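PDB 1Y2M: phenylalanine ammonia-lyase from Rhodosporidium toruloides, which catalyses the non-oxidative deamination of L-phenylalanine and L-tyrosine to trans-cinnamate and p-coumarate, the commitment step of phenylpropanoid pathways. Local coordinates for residues B[670-675]-B[704-709]; B[534-539]-B[664-669]. All coordinates share one frame; numbering follows the deposited sequence.

Contact 1: residues B[670-675]-B[704-709]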
# COMPACT_ATOMS: atom_id res chain seq x y z
N ARG B 670 13.17 36.21 5.94
CA ARG B 670 13.39 37.06 7.07
C ARG B 670 12.81 38.47 6.86
O ARG B 670 12.27 39.08 7.79
CB ARG B 670 14.91 37.12 7.36
CG ARG B 670 15.48 35.90 8.08
CD ARG B 670 15.34 36.05 9.59
NE ARG B 670 15.96 34.93 10.31
CZ ARG B 670 15.35 33.80 10.60
NH1 ARG B 670 14.10 33.58 10.23
NH2 ARG B 670 15.99 32.88 11.30
N GLU B 671 12.94 38.99 5.64
CA GLU B 671 12.51 40.35 5.33
C GLU B 671 11.17 40.37 4.65
O GLU B 671 10.23 40.97 5.18
CB GLU B 671 13.53 41.06 4.47
CG GLU B 671 14.90 41.13 5.07
CD GLU B 671 14.94 41.48 6.55
OE1 GLU B 671 14.19 42.37 7.01
OE2 GLU B 671 15.79 40.90 7.26
N GLU B 672 11.02 39.75 3.48
CA GLU B 672 9.74 39.89 2.78
C GLU B 672 8.59 39.21 3.49
O GLU B 672 7.48 39.77 3.55
CB GLU B 672 9.80 39.37 1.35
CG GLU B 672 10.60 40.24 0.41
CD GLU B 672 10.47 39.81 -1.06
OE1 GLU B 672 9.35 39.87 -1.63
OE2 GLU B 672 11.50 39.44 -1.66
N LEU B 673 8.84 38.03 4.06
CA LEU B 673 7.81 37.30 4.80
C LEU B 673 7.73 37.71 6.26
O LEU B 673 6.76 37.39 6.95
CB LEU B 673 8.02 35.79 4.71
CG LEU B 673 8.03 35.17 3.32
CD1 LEU B 673 7.98 33.65 3.43
CD2 LEU B 673 6.93 35.75 2.44
N GLY B 674 8.74 38.41 6.76
CA GLY B 674 8.72 38.89 8.13
C GLY B 674 8.95 37.85 9.21
O GLY B 674 8.65 38.13 10.38
N VAL B 675 9.49 36.69 8.84
CA VAL B 675 9.69 35.56 9.75
C VAL B 675 11.09 35.68 10.35
O VAL B 675 12.06 35.45 9.64
CB VAL B 675 9.55 34.20 9.04
CG1 VAL B 675 9.86 33.11 9.97
CG2 VAL B 675 8.11 34.03 8.49
N SER B 704 1.11 29.73 -2.64
CA SER B 704 0.73 30.82 -3.54
C SER B 704 1.68 30.91 -4.73
O SER B 704 1.36 31.60 -5.69
CB SER B 704 0.76 32.17 -2.83
OG SER B 704 2.12 32.56 -2.57
N GLY B 705 2.84 30.26 -4.65
CA GLY B 705 3.88 30.36 -5.68
C GLY B 705 4.73 31.63 -5.56
O GLY B 705 5.62 31.86 -6.40
N ARG B 706 4.52 32.44 -4.51
CA ARG B 706 5.38 33.58 -4.26
C ARG B 706 6.86 33.23 -4.20
O ARG B 706 7.73 33.97 -4.74
CB ARG B 706 4.98 34.31 -2.98
CG ARG B 706 5.64 35.63 -2.83
CD ARG B 706 5.19 36.35 -1.59
NE ARG B 706 5.90 37.60 -1.43
CZ ARG B 706 5.73 38.44 -0.41
NH1 ARG B 706 4.90 38.14 0.58
NH2 ARG B 706 6.39 39.56 -0.38
N ILE B 707 7.16 32.05 -3.64
CA ILE B 707 8.55 31.59 -3.48
C ILE B 707 9.18 31.20 -4.84
O ILE B 707 10.40 31.09 -4.99
CB ILE B 707 8.62 30.41 -2.52
CG1 ILE B 707 10.03 30.29 -1.97
CG2 ILE B 707 8.07 29.11 -3.17
CD1 ILE B 707 10.08 29.40 -0.81
N ASN B 708 8.33 30.97 -5.84
CA ASN B 708 8.83 30.40 -7.09
C ASN B 708 9.86 31.22 -7.80
O ASN B 708 10.90 30.68 -8.18
CB ASN B 708 7.71 30.08 -8.07
CG ASN B 708 6.72 29.02 -7.53
OD1 ASN B 708 7.01 28.34 -6.53
ND2 ASN B 708 5.53 28.92 -8.18
N ASN B 709 9.63 32.52 -7.94
CA ASN B 709 10.65 33.39 -8.58
C ASN B 709 11.92 33.53 -7.76
O ASN B 709 12.97 33.80 -8.30
CB ASN B 709 10.06 34.75 -8.94
CG ASN B 709 9.16 34.70 -10.20
OD1 ASN B 709 9.26 33.79 -11.05
ND2 ASN B 709 8.28 35.70 -10.32
O HOH W 1 7.78 38.55 -3.36
O HOH W 2 6.45 41.62 1.82
O HOH W 3 4.74 39.16 3.35
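A surface salt bridge with a water network joins the C-terminal end of helix 662-672 to the turn that leads into helix 708-714. Its partners are Glu672 and Arg706. Arg706 NH2 donates to Glu672 OE1 at 3.2 Å. The bond is bent, with an N-H...O angle of 141°. It meets OE1 on the anti side, somewhat out of the carboxylate plane, and the two flat groups are turned 65° from each other. Arg706 reaches this far because its chain is fully extended, with CG anti to the backbone N (chi1 -168°). Leu673 packs CD2 over one face of the guanidinium, 3.6 Å from Arg706 NH1.

Three waters complete the link and engage all three guanidinium nitrogens. Water 1 donates to Glu672 OE1 and accepts from Arg706 NE. Waters 2 and 3 both donate to the backbone carbonyl Glu672 O; water 2 accepts from Arg706 NH2 and water 3 from NH1.

Both backbones turn at a glycine with positive phi, Gly674 after helix 662-672 and Gly705 after helix 691-703. An ST turn shapes the second site: Ser704 OG accepts from Arg706 N at 3.1 Å. In the first segment, Arg670 NH1 donates to Val675 O at 2.8 Å, from above the carbonyl plane. The Arg706 side chain also packs on Phe668 of helix 662-672.

Contact 2: residues B[534-539]-B[664-669]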
# COMPACT_ATOMS: atom_id res chain seq x y z
N ALA B 534 18.89 27.91 12.51
CA ALA B 534 20.21 27.29 12.67
C ALA B 534 21.31 28.17 12.08
O ALA B 534 22.38 28.34 12.66
CB ALA B 534 20.21 25.92 12.01
N ILE B 535 21.03 28.75 10.91
CA ILE B 535 21.99 29.66 10.23
C ILE B 535 22.34 30.86 11.13
O ILE B 535 23.47 31.25 11.28
CB ILE B 535 21.45 30.12 8.88
CG1 ILE B 535 21.66 28.98 7.88
CG2 ILE B 535 22.11 31.34 8.41
CD1 ILE B 535 20.87 29.09 6.59
N ASP B 536 21.32 31.48 11.72
CA ASP B 536 21.55 32.59 12.62
C ASP B 536 22.34 32.16 13.86
O ASP B 536 23.21 32.88 14.33
CB ASP B 536 20.19 33.17 12.97
CG ASP B 536 19.65 34.06 11.90
OD1 ASP B 536 20.44 34.66 11.10
OD2 ASP B 536 18.40 34.26 11.86
N LEU B 537 22.04 30.99 14.42
CA LEU B 537 22.78 30.50 15.60
C LEU B 537 24.24 30.16 15.25
O LEU B 537 25.19 30.39 16.05
CB LEU B 537 22.09 29.29 16.22
CG LEU B 537 20.72 29.61 16.86
CD1 LEU B 537 20.01 28.29 17.32
CD2 LEU B 537 20.87 30.58 18.00
N ARG B 538 24.42 29.59 14.07
CA ARG B 538 25.78 29.36 13.61
C ARG B 538 26.56 30.65 13.42
O ARG B 538 27.76 30.76 13.73
CB ARG B 538 25.79 28.54 12.33
CG ARG B 538 27.18 27.98 12.01
CD ARG B 538 27.62 26.89 12.96
NE ARG B 538 27.01 25.59 12.66
CZ ARG B 538 27.16 24.49 13.40
NH1 ARG B 538 27.84 24.57 14.55
NH2 ARG B 538 26.65 23.36 13.00
N ALA B 539 25.88 31.66 12.90
CA ALA B 539 26.54 32.96 12.70
C ALA B 539 26.96 33.57 14.04
O ALA B 539 28.07 34.16 14.11
CB ALA B 539 25.64 33.88 11.94
N ILE B 664 19.64 34.91 -0.84
CA ILE B 664 18.40 35.31 -1.51
C ILE B 664 17.19 34.78 -0.77
O ILE B 664 16.19 35.51 -0.52
CB ILE B 664 18.41 34.90 -2.99
CG1 ILE B 664 19.50 35.67 -3.70
CG2 ILE B 664 17.05 35.21 -3.65
CD1 ILE B 664 19.85 35.15 -5.16
N LEU B 665 17.25 33.48 -0.45
CA LEU B 665 16.13 32.81 0.22
C LEU B 665 16.06 33.29 1.67
O LEU B 665 14.99 33.52 2.23
CB LEU B 665 16.27 31.30 0.15
CG LEU B 665 15.03 30.47 0.59
CD1 LEU B 665 13.75 31.04 0.07
CD2 LEU B 665 15.16 29.02 0.26
N TYR B 666 17.21 33.43 2.30
CA TYR B 666 17.26 33.94 3.67
C TYR B 666 16.55 35.31 3.79
O TYR B 666 15.66 35.51 4.61
CB TYR B 666 18.71 34.09 4.12
CG TYR B 666 18.93 34.64 5.51
CD1 TYR B 666 19.12 33.79 6.59
CD2 TYR B 666 19.00 36.00 5.74
CE1 TYR B 666 19.33 34.27 7.89
CE2 TYR B 666 19.21 36.50 7.04
CZ TYR B 666 19.38 35.64 8.09
OH TYR B 666 19.60 36.09 9.37
N ALA B 667 16.96 36.24 2.93
CA ALA B 667 16.35 37.58 2.88
C ALA B 667 14.87 37.50 2.56
O ALA B 667 14.08 38.21 3.15
CB ALA B 667 17.07 38.47 1.86
N PHE B 668 14.48 36.61 1.66
CA PHE B 668 13.06 36.50 1.32
C PHE B 668 12.22 36.18 2.54
O PHE B 668 11.19 36.79 2.79
CB PHE B 668 12.86 35.41 0.28
CG PHE B 668 11.42 35.16 -0.07
CD1 PHE B 668 10.66 36.14 -0.73
CD2 PHE B 668 10.81 33.93 0.25
CE1 PHE B 668 9.32 35.92 -1.06
CE2 PHE B 668 9.49 33.71 -0.08
CZ PHE B 668 8.74 34.70 -0.75
N VAL B 669 12.67 35.20 3.32
CA VAL B 669 11.87 34.76 4.46
C VAL B 669 11.97 35.77 5.62
O VAL B 669 10.95 36.16 6.23
CB VAL B 669 12.29 33.36 4.92
CG1 VAL B 669 11.52 33.00 6.15
CG2 VAL B 669 11.98 32.37 3.85
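Segments 534-539 and 664-669 are both helical, and their backbones come nearest at Ile535 and Tyr666, with CA atoms 9.2 Å apart. Tyr666 bridges this gap. Its CG is anti to the backbone N (chi1 179°), which carries the ring across to the other helix. At its end, Tyr666 OH donates a hydrogen bond to Asp536 OD1. The very short separation of 2.4 Å between Tyr666 OH and Asp536 OD1 is doubtful as an exact length. OD1 lies at the edge of the ring, near its plane, while the carboxylate stands almost perpendicular to the ring, at 88°. Ile535 adds an apolar contact, with CG2 4.1 Å from Tyr666 CE1.

The contact is buried in the helical core of this PAL/histidase-family enzyme. It ties the long helix 506-560 to helix 662-672, away from the active-site residues. The buried carboxylate has several partners. Ser652 OG is hydrogen-bonded to both Asp536 OD1 and Tyr666 OH, which are bonded to each other. Arg670 makes a salt bridge to Asp536 OD2. This positive charge would probably help keep the carboxylate ionised. Leu532 of helix 506-560 packs against Tyr666, and Met299 of helix 273-303 against Ile535.

From the N terminus, the first segment met is 534-539, on helix 506-560. After 124 mostly helical residues the chain returns in helix 662-672, where 664-669 closes contact 2. Contact 1 opens directly afterwards at 670-675. It closes at 704-709, after a shorter excursion of 28 residues that includes helices 681-684 and 691-703. The two loops therefore lie in series, neither nested nor crossed, with centres about 13 Å apart. Helix 662-672 serves both, linked to the buried 534-539 part of helix 506-560 in one and to the surface turn before helix 708-714 in the other. Arg670 and Phe668 join the two contacts, and Phe668 packs against Ile707.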